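Local coordinates for protein phospholyase (Arthrobacter aurescens, PDB 5G4J) that probably catalyses pyridoxal-phosphate-dependent elimination of phosphate from phosphoethanolamine, as a phospholyase of the class-III aminotransferase family, at residues A[119-124]-A[148-153]; A[213-218]-A[246-251]; A[385-390]-A[409-414]. All coordinates share one frame; numbering follows the deposited sequence.

The three contacts follow one another along the chain, each closing before the next opens, and all touch the external aldimine EXT. Contacts 1 and 2 are neighbours, their centres about 13 Å apart: helix 120-135 packs on the mixed seven-stranded sheet to which strands 214-217 and 247-251 belong, and the two contacts meet beside the pyridine nitrogen, where Asn124 and His148 hydrogen-bond to Asp251. Contact 3 sets helix 384-396 against strand 410-413 of the other mixed sheet, its centre about 27 Å from that of contact 1 and 29 Å from that of contact 2. Contacts 1 and 2 thus grip the cofactor half of EXT, with further groups from elsewhere, including the second subunit, while contact 3 supplies groups for its far phosphate.

Contact 1: residues A[119-124]-A[148-153]; sequences SGSEAN and HGNTTS. With EXT ({5-hydroxy-6-methyl-4-[(E)-{[2-(phosphonooxy)ethyl]imino}methyl]pyridin-3-yl}methyl dihydrogen phosphate), chain C.
Ser121 and Asn124 both turn their side chains back beside the backbone N, anti to the carbonyl carbon (chi1 -61° and -82°), which carries them from the first turn of helix 120-135 onto the loop 148-151. Ser121 OG accepts a hydrogen bond from Asn150 N at 3.0 Å and donates to OAF of the cofactor phosphate of EXT at 2.7 Å, so its rotation is fixed from two sides. One turn on, Asn124 ND2 donates to His148 O at 2.8 Å, in the carbonyl plane and on a lone pair, while OD1 of the same amide is taken by Thr278. The amide stands almost upright to the imidazole, 83° between planes, with ND2 at the ring's edge. Between these two bonds Gly149 CA comes within 3.0 Å of Ser121 OG; a CB there would collide with that hydroxyl. Asn150 sends its own ND2 to Phe309 O of the second subunit, linking the loop to the dimer interface. The helix start is shaped for the phosphate: Ser119 OG caps Glu122 N at 3.0 Å, and the N-H groups before it serve the phosphate, Ser121 N donating to OAF at 2.8 Å and Gly120 N to OAE at a longer 3.3 Å. A phosphate received by backbone N-H groups and a serine hydroxyl at a helix N-terminus is the pyridoxal-phosphate cup of fold-type I enzymes.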
loop_
_atom_site.group_PDB
_atom_site.type_symbol
_atom_site.label_atom_id
_atom_site.label_comp_id
_atom_site.label_asym_id
_atom_site.label_seq_id
_atom_site.Cartn_x
_atom_site.Cartn_y
_atom_site.Cartn_z
ATOM N N SER A 119 3.979 0.825 0.915
ATOM C CA SER A 119 4.512 -0.516 1.120
ATOM C C SER A 119 5.487 -0.847 0.002
ATOM O O SER A 119 5.502 -0.212 -1.076
ATOM C CB SER A 119 3.389 -1.577 1.069
ATOM O OG SER A 119 2.788 -1.639 -0.228
ATOM N N GLY A 120 6.284 -1.844 0.268
ATOM C CA GLY A 120 7.139 -2.441 -0.710
ATOM C C GLY A 120 6.372 -3.002 -1.920
ATOM O O GLY A 120 6.841 -2.820 -3.083
ATOM N N SER A 121 5.230 -3.695 -1.721
ATOM C CA SER A 121 4.407 -4.154 -2.843
ATOM C C SER A 121 3.947 -3.008 -3.688
ATOM O O SER A 121 4.020 -3.085 -4.903
ATOM C CB SER A 121 3.192 -5.064 -2.466
ATOM O OG SER A 121 3.677 -6.251 -1.834
ATOM N N GLU A 122 3.483 -1.913 -3.106
ATOM C CA GLU A 122 3.030 -0.772 -3.875
ATOM C C GLU A 122 4.173 -0.171 -4.680
ATOM O O GLU A 122 3.963 0.254 -5.834
ATOM C CB GLU A 122 2.443 0.360 -3.018
ATOM C CG GLU A 122 1.003 0.084 -2.545
ATOM C CD GLU A 122 0.315 1.335 -1.972
ATOM O OE1 GLU A 122 0.977 2.263 -1.404
ATOM O OE2 GLU A 122 -0.896 1.530 -2.288
ATOM N N ALA A 123 5.356 -0.133 -4.086
ATOM C CA ALA A 123 6.575 0.352 -4.810
ATOM C C ALA A 123 6.936 -0.538 -6.029
ATOM O O ALA A 123 7.068 -0.023 -7.100
ATOM C CB ALA A 123 7.781 0.462 -3.859
ATOM N N ASN A 124 6.979 -1.851 -5.861
ATOM C CA ASN A 124 7.305 -2.736 -6.967
ATOM C C ASN A 124 6.206 -2.712 -8.011
ATOM O O ASN A 124 6.505 -2.782 -9.201
ATOM C CB ASN A 124 7.560 -4.141 -6.496
ATOM C CG ASN A 124 8.991 -4.330 -5.958
ATOM O OD1 ASN A 124 9.928 -3.663 -6.404
ATOM N ND2 ASN A 124 9.132 -5.217 -5.011
ATOM N N HIS A 148 8.477 -10.517 -4.615
ATOM C CA HIS A 148 8.590 -9.042 -4.689
ATOM C C HIS A 148 7.305 -8.350 -4.270
ATOM O O HIS A 148 7.209 -7.122 -4.394
ATOM C CB HIS A 148 8.986 -8.659 -6.097
ATOM C CG HIS A 148 10.314 -9.162 -6.476
ATOM N ND1 HIS A 148 11.468 -8.638 -5.954
ATOM C CD2 HIS A 148 10.693 -10.208 -7.260
ATOM C CE1 HIS A 148 12.511 -9.274 -6.470
ATOM N NE2 HIS A 148 12.061 -10.278 -7.204
ATOM N N GLY A 149 6.320 -9.125 -3.815
ATOM C CA GLY A 149 5.056 -8.527 -3.316
ATOM C C GLY A 149 3.819 -9.210 -3.720
ATOM O O GLY A 149 3.836 -10.265 -4.387
ATOM N N ASN A 150 2.708 -8.617 -3.374
ATOM C CA ASN A 150 1.425 -9.359 -3.306
ATOM C C ASN A 150 0.257 -8.851 -4.148
ATOM O O ASN A 150 -0.916 -9.211 -3.874
ATOM C CB ASN A 150 0.983 -9.380 -1.799
ATOM C CG ASN A 150 0.845 -8.004 -1.243
ATOM O OD1 ASN A 150 0.371 -7.091 -1.945
ATOM N ND2 ASN A 150 1.255 -7.818 0.011
ATOM N N THR A 151 0.506 -7.963 -5.096
ATOM C CA THR A 151 -0.498 -7.482 -6.029
ATOM C C THR A 151 -0.715 -8.541 -7.104
ATOM O O THR A 151 0.012 -9.557 -7.147
ATOM C CB THR A 151 -0.031 -6.196 -6.757
ATOM O OG1 THR A 151 1.176 -6.475 -7.508
ATOM C CG2 THR A 151 0.208 -5.117 -5.732
ATOM N N THR A 152 -1.694 -8.320 -7.974
ATOM C CA THR A 152 -1.924 -9.240 -9.130
ATOM C C THR A 152 -0.714 -9.321 -10.052
ATOM O O THR A 152 -0.214 -10.403 -10.366
ATOM C CB THR A 152 -3.161 -8.844 -9.915
ATOM O OG1 THR A 152 -4.280 -9.110 -9.057
ATOM C CG2 THR A 152 -3.322 -9.712 -11.235
ATOM N N SER A 153 -0.183 -8.172 -10.435
ATOM C CA SER A 153 0.966 -8.184 -11.369
ATOM C C SER A 153 2.167 -8.845 -10.742
ATOM O O SER A 153 2.941 -9.519 -11.444
ATOM C CB SER A 153 1.189 -6.766 -11.960
ATOM O OG SER A 153 2.044 -5.961 -11.095
HETATM C CAA EXT C . 9.027 -8.171 0.338
HETATM C CAB EXT C . 8.343 -8.690 1.472
HETATM P PAC EXT C . 5.560 -5.521 1.512
HETATM O OAD EXT C . 5.201 -6.854 2.131
HETATM O OAE EXT C . 5.729 -4.352 2.299
HETATM O OAF EXT C . 4.449 -5.171 0.558
HETATM O OAG EXT C . 6.853 -5.743 0.743
HETATM C CAH EXT C . 7.082 -6.680 -0.357
HETATM C CAI EXT C . 8.406 -7.206 -0.534
HETATM N NAJ EXT C . 10.381 -7.224 -2.017
HETATM C CAK EXT C . 9.125 -6.810 -1.697
HETATM C CAL EXT C . 10.979 -8.146 -1.193
HETATM C CAM EXT C . 12.283 -8.612 -1.562
HETATM C CAN EXT C . 10.317 -8.636 -0.047
HETATM O OAO EXT C . 10.956 -9.582 0.729
HETATM O OAP EXT C . 11.914 -11.138 4.838
HETATM P PAQ EXT C . 10.634 -11.244 5.742
HETATM O OAR EXT C . 10.333 -12.754 6.027
HETATM O OAS EXT C . 10.695 -10.503 7.080
HETATM O OAT EXT C . 9.377 -10.683 4.765
HETATM C CAU EXT C . 8.649 -11.507 3.871
HETATM C CAV EXT C . 7.821 -10.504 3.059
HETATM N NAW EXT C . 8.734 -9.785 2.103
#

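Contact 2: residues A[213-218]-A[246-251]; sequences SVFLFD and GLVISD. With EXT ({5-hydroxy-6-methyl-4-[(E)-{[2-(phosphonooxy)ethyl]imino}methyl]pyridin-3-yl}methyl dihydrogen phosphate), chain C.
Residues 213-218 and 246-251 run side by side as parallel strands, their axes 4.7 Å apart at 14°, and are the two strands of a beta-alpha-beta unit whose connecting helix is 233-243. Five backbone hydrogen bonds alternate between them; at the centre Ile249 N donates to Phe215 O and Ile249 O accepts from Phe217 N. Val214, Leu216, Leu247 and Ile249 share one face, where helix 120-135 lies on Val214 and Ile249. The two branches of Ile249 divide the work: CD1 reaches Val214 CG1 at 3.8 Å, and CG2 meets Leu216 CD1 at 3.6 Å. On the other face Phe215 packs against helix 233-243. With CG set between its backbone N and carbonyl carbon (chi1 72°), Phe217 swings its ring across to the neighbouring strand, and CE1 at the ring edge touches Val248 CG1 at 3.7 Å. At the C-terminal end of its strand, Asp251 puts OD2 2.6 Å from the pyridine nitrogen NAJ of EXT, the pairing expected in fold-type I enzymes; the same OD2 is hydrogen-bonded by His148 ND1 and Asn124 ND2, which position it. Replacing it with an alanine removes the carboxylate, which is likely to leave NAJ and His148 ND1 without their mate and the pyridine ring freer to shift. Asp218, whose OD2 pairs with Ser222, shares one water, which donates to Asp218 OD1 at 2.8 Å and Asp251 O at 2.6 Å.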
loop_
_atom_site.group_PDB
_atom_site.type_symbol
_atom_site.label_atom_id
_atom_site.label_comp_id
_atom_site.label_asym_id
_atom_site.label_seq_id
_atom_site.Cartn_x
_atom_site.Cartn_y
_atom_site.Cartn_z
ATOM N N SER A 213 10.653 -5.778 -20.587
ATOM C CA SER A 213 10.373 -4.544 -19.855
ATOM C C SER A 213 11.402 -4.376 -18.713
ATOM O O SER A 213 12.013 -3.300 -18.565
ATOM C CB SER A 213 8.948 -4.607 -19.280
ATOM O OG SER A 213 8.699 -3.430 -18.545
ATOM N N VAL A 214 11.569 -5.396 -17.894
ATOM C CA VAL A 214 12.453 -5.273 -16.713
ATOM C C VAL A 214 13.221 -6.528 -16.331
ATOM O O VAL A 214 12.776 -7.666 -16.590
ATOM C CB VAL A 214 11.699 -4.846 -15.414
ATOM C CG1 VAL A 214 10.933 -3.570 -15.592
ATOM C CG2 VAL A 214 10.758 -5.887 -14.938
ATOM N N PHE A 215 14.344 -6.330 -15.626
ATOM C CA PHE A 215 14.958 -7.319 -14.781
ATOM C C PHE A 215 14.809 -6.766 -13.379
ATOM O O PHE A 215 15.154 -5.614 -13.144
ATOM C CB PHE A 215 16.451 -7.469 -15.075
ATOM C CG PHE A 215 17.218 -8.278 -14.064
ATOM C CD1 PHE A 215 16.889 -9.573 -13.749
ATOM C CD2 PHE A 215 18.348 -7.723 -13.481
ATOM C CE1 PHE A 215 17.667 -10.330 -12.882
ATOM C CE2 PHE A 215 19.123 -8.455 -12.603
ATOM C CZ PHE A 215 18.813 -9.752 -12.338
ATOM N N LEU A 216 14.176 -7.532 -12.513
ATOM C CA LEU A 216 13.841 -7.117 -11.177
ATOM C C LEU A 216 14.573 -8.060 -10.235
ATOM O O LEU A 216 14.493 -9.314 -10.366
ATOM C CB LEU A 216 12.296 -7.230 -10.990
ATOM C CG LEU A 216 11.728 -7.176 -9.569
ATOM C CD1 LEU A 216 12.024 -5.817 -8.945
ATOM C CD2 LEU A 216 10.211 -7.416 -9.556
ATOM N N PHE A 217 15.301 -7.545 -9.263
ATOM C CA PHE A 217 16.057 -8.459 -8.369
ATOM C C PHE A 217 16.301 -7.840 -7.017
ATOM O O PHE A 217 16.422 -6.608 -6.887
ATOM C CB PHE A 217 17.432 -8.825 -9.017
ATOM C CG PHE A 217 18.456 -7.690 -9.030
ATOM C CD1 PHE A 217 18.343 -6.598 -9.868
ATOM C CD2 PHE A 217 19.574 -7.737 -8.202
ATOM C CE1 PHE A 217 19.253 -5.545 -9.856
ATOM C CE2 PHE A 217 20.525 -6.687 -8.245
ATOM C CZ PHE A 217 20.352 -5.598 -9.034
ATOM N N ASP A 218 16.447 -8.741 -6.047
ATOM C CA ASP A 218 16.941 -8.437 -4.696
ATOM C C ASP A 218 18.455 -8.633 -4.737
ATOM O O ASP A 218 18.916 -9.746 -4.900
ATOM C CB ASP A 218 16.282 -9.343 -3.658
ATOM C CG ASP A 218 17.055 -9.458 -2.303
ATOM O OD1 ASP A 218 17.882 -8.560 -1.978
ATOM O OD2 ASP A 218 16.855 -10.482 -1.611
ATOM N N GLY A 246 14.938 -2.769 -22.237
ATOM C CA GLY A 246 14.345 -2.900 -20.895
ATOM C C GLY A 246 15.081 -2.066 -19.832
ATOM O O GLY A 246 16.140 -1.494 -20.124
ATOM N N LEU A 247 14.554 -2.118 -18.609
ATOM C CA LEU A 247 15.093 -1.394 -17.480
ATOM C C LEU A 247 15.470 -2.375 -16.406
ATOM O O LEU A 247 15.030 -3.534 -16.397
ATOM C CB LEU A 247 14.105 -0.419 -16.914
ATOM C CG LEU A 247 13.474 0.579 -17.916
ATOM C CD1 LEU A 247 12.459 1.487 -17.251
ATOM C CD2 LEU A 247 14.568 1.427 -18.482
ATOM N N VAL A 248 16.286 -1.888 -15.494
ATOM C CA VAL A 248 16.702 -2.651 -14.312
ATOM C C VAL A 248 16.083 -2.060 -13.085
ATOM O O VAL A 248 16.225 -0.867 -12.826
ATOM C CB VAL A 248 18.263 -2.693 -14.164
ATOM C CG1 VAL A 248 18.628 -3.476 -12.917
ATOM C CG2 VAL A 248 18.890 -3.358 -15.359
ATOM N N ILE A 249 15.460 -2.922 -12.248
ATOM C CA ILE A 249 14.902 -2.519 -10.958
ATOM C C ILE A 249 15.691 -3.263 -9.869
ATOM O O ILE A 249 15.660 -4.475 -9.816
ATOM C CB ILE A 249 13.396 -2.819 -10.765
ATOM C CG1 ILE A 249 12.525 -2.269 -11.911
ATOM C CG2 ILE A 249 12.902 -2.313 -9.419
ATOM C CD1 ILE A 249 11.114 -2.832 -11.911
ATOM N N SER A 250 16.323 -2.497 -8.957
ATOM C CA SER A 250 16.856 -3.085 -7.713
ATOM C C SER A 250 15.803 -2.955 -6.639
ATOM O O SER A 250 15.445 -1.804 -6.227
ATOM C CB SER A 250 18.114 -2.405 -7.266
ATOM O OG SER A 250 18.594 -3.104 -6.102
ATOM N N ASP A 251 15.339 -4.110 -6.161
ATOM C CA ASP A 251 14.396 -4.209 -5.035
ATOM C C ASP A 251 15.265 -4.229 -3.774
ATOM O O ASP A 251 15.931 -5.188 -3.508
ATOM C CB ASP A 251 13.580 -5.477 -5.178
ATOM C CG ASP A 251 12.616 -5.701 -4.019
ATOM O OD1 ASP A 251 12.793 -5.107 -2.938
ATOM O OD2 ASP A 251 11.641 -6.483 -4.211
HETATM C CAA EXT C . 9.027 -8.171 0.338
HETATM C CAB EXT C . 8.343 -8.690 1.472
HETATM P PAC EXT C . 5.560 -5.521 1.512
HETATM O OAD EXT C . 5.201 -6.854 2.131
HETATM O OAE EXT C . 5.729 -4.352 2.299
HETATM O OAF EXT C . 4.449 -5.171 0.558
HETATM O OAG EXT C . 6.853 -5.743 0.743
HETATM C CAH EXT C . 7.082 -6.680 -0.357
HETATM C CAI EXT C . 8.406 -7.206 -0.534
HETATM N NAJ EXT C . 10.381 -7.224 -2.017
HETATM C CAK EXT C . 9.125 -6.810 -1.697
HETATM C CAL EXT C . 10.979 -8.146 -1.193
HETATM C CAM EXT C . 12.283 -8.612 -1.562
HETATM C CAN EXT C . 10.317 -8.636 -0.047
HETATM O OAO EXT C . 10.956 -9.582 0.729
HETATM O OAP EXT C . 11.914 -11.138 4.838
HETATM P PAQ EXT C . 10.634 -11.244 5.742
HETATM O OAR EXT C . 10.333 -12.754 6.027
HETATM O OAS EXT C . 10.695 -10.503 7.080
HETATM O OAT EXT C . 9.377 -10.683 4.765
HETATM C CAU EXT C . 8.649 -11.507 3.871
HETATM C CAV EXT C . 7.821 -10.504 3.059
HETATM N NAW EXT C . 8.734 -9.785 2.103
HETATM O O HOH W 1 16.383 -6.333 -1.215
#

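Contact 3: residues A[385-390]-A[409-414]; sequences ALTKIL and NVLKMR. With EXT ({5-hydroxy-6-methyl-4-[(E)-{[2-(phosphonooxy)ethyl]imino}methyl]pyridin-3-yl}methyl dihydrogen phosphate), chain C.
Thr387 and Leu411 lie alongside one another, pointing opposite ways, the methyl CG2 of the threonine lying 3.7 Å from Leu411 CD2. The other branch of Thr387 crosses Asn409 at a slant: with OG1 beside its backbone N (chi1 -50°), that hydroxyl sits 3.3 Å from Asn409 CA, while its hydrogen bond goes back into the helix to Ala383 O. Asn409 turns its amide the other way, ND2 reaching Ile373 O on the adjacent strand. A turn later along the helix Leu390 CD1 meets Leu411 CD1 more loosely, at 4.5 Å. Helix 384-396 lies against a mixed sheet, the axis of its segment 385-390 passing 9.1 Å from that of strand 410-413 at 30°; the strand pairs antiparallel with 399-404 and 368-373, and Leu411 also packs on helix 421-436. Further along the strand, side chains reach the phosphate of the phosphoethanolamine part of EXT. Arg414 offers it the edge of its guanidinium, NH1 to OAP at 2.7 Å and NH2 to OAS at 2.8 Å, while NE holds Tyr61 O. Lys412 CE lies on one face of that guanidinium, offset toward its rim, and its NZ donates to OAP at 2.9 Å.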
loop_
_atom_site.group_PDB
_atom_site.type_symbol
_atom_site.label_atom_id
_atom_site.label_comp_id
_atom_site.label_asym_id
_atom_site.label_seq_id
_atom_site.Cartn_x
_atom_site.Cartn_y
_atom_site.Cartn_z
ATOM N N ALA A 385 15.146 -30.341 7.929
ATOM C CA ALA A 385 14.685 -30.692 9.244
ATOM C C ALA A 385 15.643 -30.221 10.359
ATOM O O ALA A 385 15.188 -29.828 11.429
ATOM C CB ALA A 385 14.406 -32.251 9.325
ATOM N N LEU A 386 16.952 -30.380 10.131
ATOM C CA LEU A 386 17.967 -29.942 11.094
ATOM C C LEU A 386 17.929 -28.395 11.240
ATOM O O LEU A 386 18.104 -27.849 12.357
ATOM C CB LEU A 386 19.345 -30.411 10.719
ATOM C CG LEU A 386 19.615 -31.953 10.647
ATOM C CD1 LEU A 386 21.054 -32.136 10.275
ATOM C CD2 LEU A 386 19.292 -32.739 11.905
ATOM N N THR A 387 17.614 -27.735 10.119
ATOM C CA THR A 387 17.499 -26.260 10.144
ATOM C C THR A 387 16.391 -25.849 11.090
ATOM O O THR A 387 16.561 -24.960 11.961
ATOM C CB THR A 387 17.233 -25.710 8.724
ATOM O OG1 THR A 387 18.170 -26.252 7.821
ATOM C CG2 THR A 387 17.337 -24.178 8.688
ATOM N N LYS A 388 15.247 -26.534 10.995
ATOM C CA LYS A 388 14.132 -26.259 11.886
ATOM C C LYS A 388 14.473 -26.497 13.336
ATOM O O LYS A 388 14.070 -25.748 14.258
ATOM C CB LYS A 388 12.867 -27.053 11.418
ATOM C CG LYS A 388 11.668 -26.885 12.323
ATOM C CD LYS A 388 11.092 -25.508 12.204
ATOM N N ILE A 389 15.182 -27.578 13.577
ATOM C CA ILE A 389 15.624 -27.896 14.921
ATOM C C ILE A 389 16.456 -26.721 15.443
ATOM O O ILE A 389 16.274 -26.284 16.606
ATOM C CB ILE A 389 16.435 -29.242 14.976
ATOM C CG1 ILE A 389 15.479 -30.438 14.957
ATOM C CG2 ILE A 389 17.333 -29.294 16.188
ATOM C CD1 ILE A 389 16.162 -31.732 14.507
ATOM N N LEU A 390 17.400 -26.277 14.632
ATOM C CA LEU A 390 18.268 -25.158 15.095
ATOM C C LEU A 390 17.407 -23.890 15.379
ATOM O O LEU A 390 17.637 -23.210 16.374
ATOM C CB LEU A 390 19.344 -24.869 14.062
ATOM C CG LEU A 390 20.446 -25.909 13.831
ATOM C CD1 LEU A 390 21.156 -25.685 12.544
ATOM C CD2 LEU A 390 21.434 -25.916 14.938
ATOM N N ASN A 409 16.765 -24.522 4.035
ATOM C CA ASN A 409 17.913 -24.890 4.857
ATOM C C ASN A 409 18.949 -23.802 5.040
ATOM O O ASN A 409 20.052 -24.108 5.529
ATOM C CB ASN A 409 18.607 -26.089 4.238
ATOM C CG ASN A 409 19.343 -25.774 2.971
ATOM O OD1 ASN A 409 18.820 -25.149 2.081
ATOM N ND2 ASN A 409 20.581 -26.230 2.871
ATOM N N VAL A 410 18.628 -22.531 4.740
ATOM C CA VAL A 410 19.596 -21.449 4.939
ATOM C C VAL A 410 19.149 -20.643 6.126
ATOM O O VAL A 410 18.109 -19.994 6.102
ATOM C CB VAL A 410 19.768 -20.589 3.732
ATOM C CG1 VAL A 410 20.750 -19.440 3.999
ATOM C CG2 VAL A 410 20.167 -21.398 2.535
ATOM N N LEU A 411 19.883 -20.740 7.228
ATOM C CA LEU A 411 19.541 -19.866 8.369
ATOM C C LEU A 411 19.651 -18.410 7.966
ATOM O O LEU A 411 20.593 -18.060 7.230
ATOM C CB LEU A 411 20.485 -20.102 9.474
ATOM C CG LEU A 411 20.246 -21.336 10.277
ATOM C CD1 LEU A 411 21.227 -21.375 11.425
ATOM C CD2 LEU A 411 18.835 -21.611 10.840
ATOM N N LYS A 412 18.668 -17.581 8.354
ATOM C CA LYS A 412 18.619 -16.176 7.965
ATOM C C LYS A 412 18.689 -15.322 9.271
ATOM O O LYS A 412 17.767 -15.382 10.100
ATOM C CB LYS A 412 17.312 -15.862 7.229
ATOM C CG LYS A 412 16.818 -14.387 7.250
ATOM C CD LYS A 412 15.984 -14.009 6.029
ATOM C CE LYS A 412 14.535 -13.667 6.180
ATOM N NZ LYS A 412 14.005 -13.100 4.851
ATOM N N MET A 413 19.756 -14.504 9.405
ATOM C CA MET A 413 19.981 -13.631 10.549
ATOM C C MET A 413 20.102 -12.228 10.014
ATOM O O MET A 413 20.840 -12.001 9.056
ATOM C CB MET A 413 21.203 -14.114 11.228
ATOM C CG MET A 413 20.878 -15.596 11.572
ATOM S SD MET A 413 22.289 -16.468 12.250
ATOM C CE MET A 413 23.168 -17.037 10.783
ATOM N N ARG A 414 19.252 -11.360 10.555
ATOM C CA ARG A 414 18.964 -10.051 9.920
ATOM C C ARG A 414 18.415 -9.168 10.983
ATOM O O ARG A 414 17.244 -8.793 10.917
ATOM C CB ARG A 414 18.004 -10.236 8.769
ATOM C CG ARG A 414 17.707 -8.999 7.911
ATOM C CD ARG A 414 16.414 -9.231 7.102
ATOM N NE ARG A 414 15.308 -9.588 7.940
ATOM C CZ ARG A 414 14.098 -9.917 7.475
ATOM N NH1 ARG A 414 13.805 -9.816 6.166
ATOM N NH2 ARG A 414 13.145 -10.324 8.318
HETATM C CAA EXT C . 9.027 -8.171 0.338
HETATM C CAB EXT C . 8.343 -8.690 1.472
HETATM P PAC EXT C . 5.560 -5.521 1.512
HETATM O OAD EXT C . 5.201 -6.854 2.131
HETATM O OAE EXT C . 5.729 -4.352 2.299
HETATM O OAF EXT C . 4.449 -5.171 0.558
HETATM O OAG EXT C . 6.853 -5.743 0.743
HETATM C CAH EXT C . 7.082 -6.680 -0.357
HETATM C CAI EXT C . 8.406 -7.206 -0.534
HETATM N NAJ EXT C . 10.381 -7.224 -2.017
HETATM C CAK EXT C . 9.125 -6.810 -1.697
HETATM C CAL EXT C . 10.979 -8.146 -1.193
HETATM C CAM EXT C . 12.283 -8.612 -1.562
HETATM C CAN EXT C . 10.317 -8.636 -0.047
HETATM O OAO EXT C . 10.956 -9.582 0.729
HETATM O OAP EXT C . 11.914 -11.138 4.838
HETATM P PAQ EXT C . 10.634 -11.244 5.742
HETATM O OAR EXT C . 10.333 -12.754 6.027
HETATM O OAS EXT C . 10.695 -10.503 7.080
HETATM O OAT EXT C . 9.377 -10.683 4.765
HETATM C CAU EXT C . 8.649 -11.507 3.871
HETATM C CAV EXT C . 7.821 -10.504 3.059
HETATM N NAW EXT C . 8.734 -9.785 2.103
#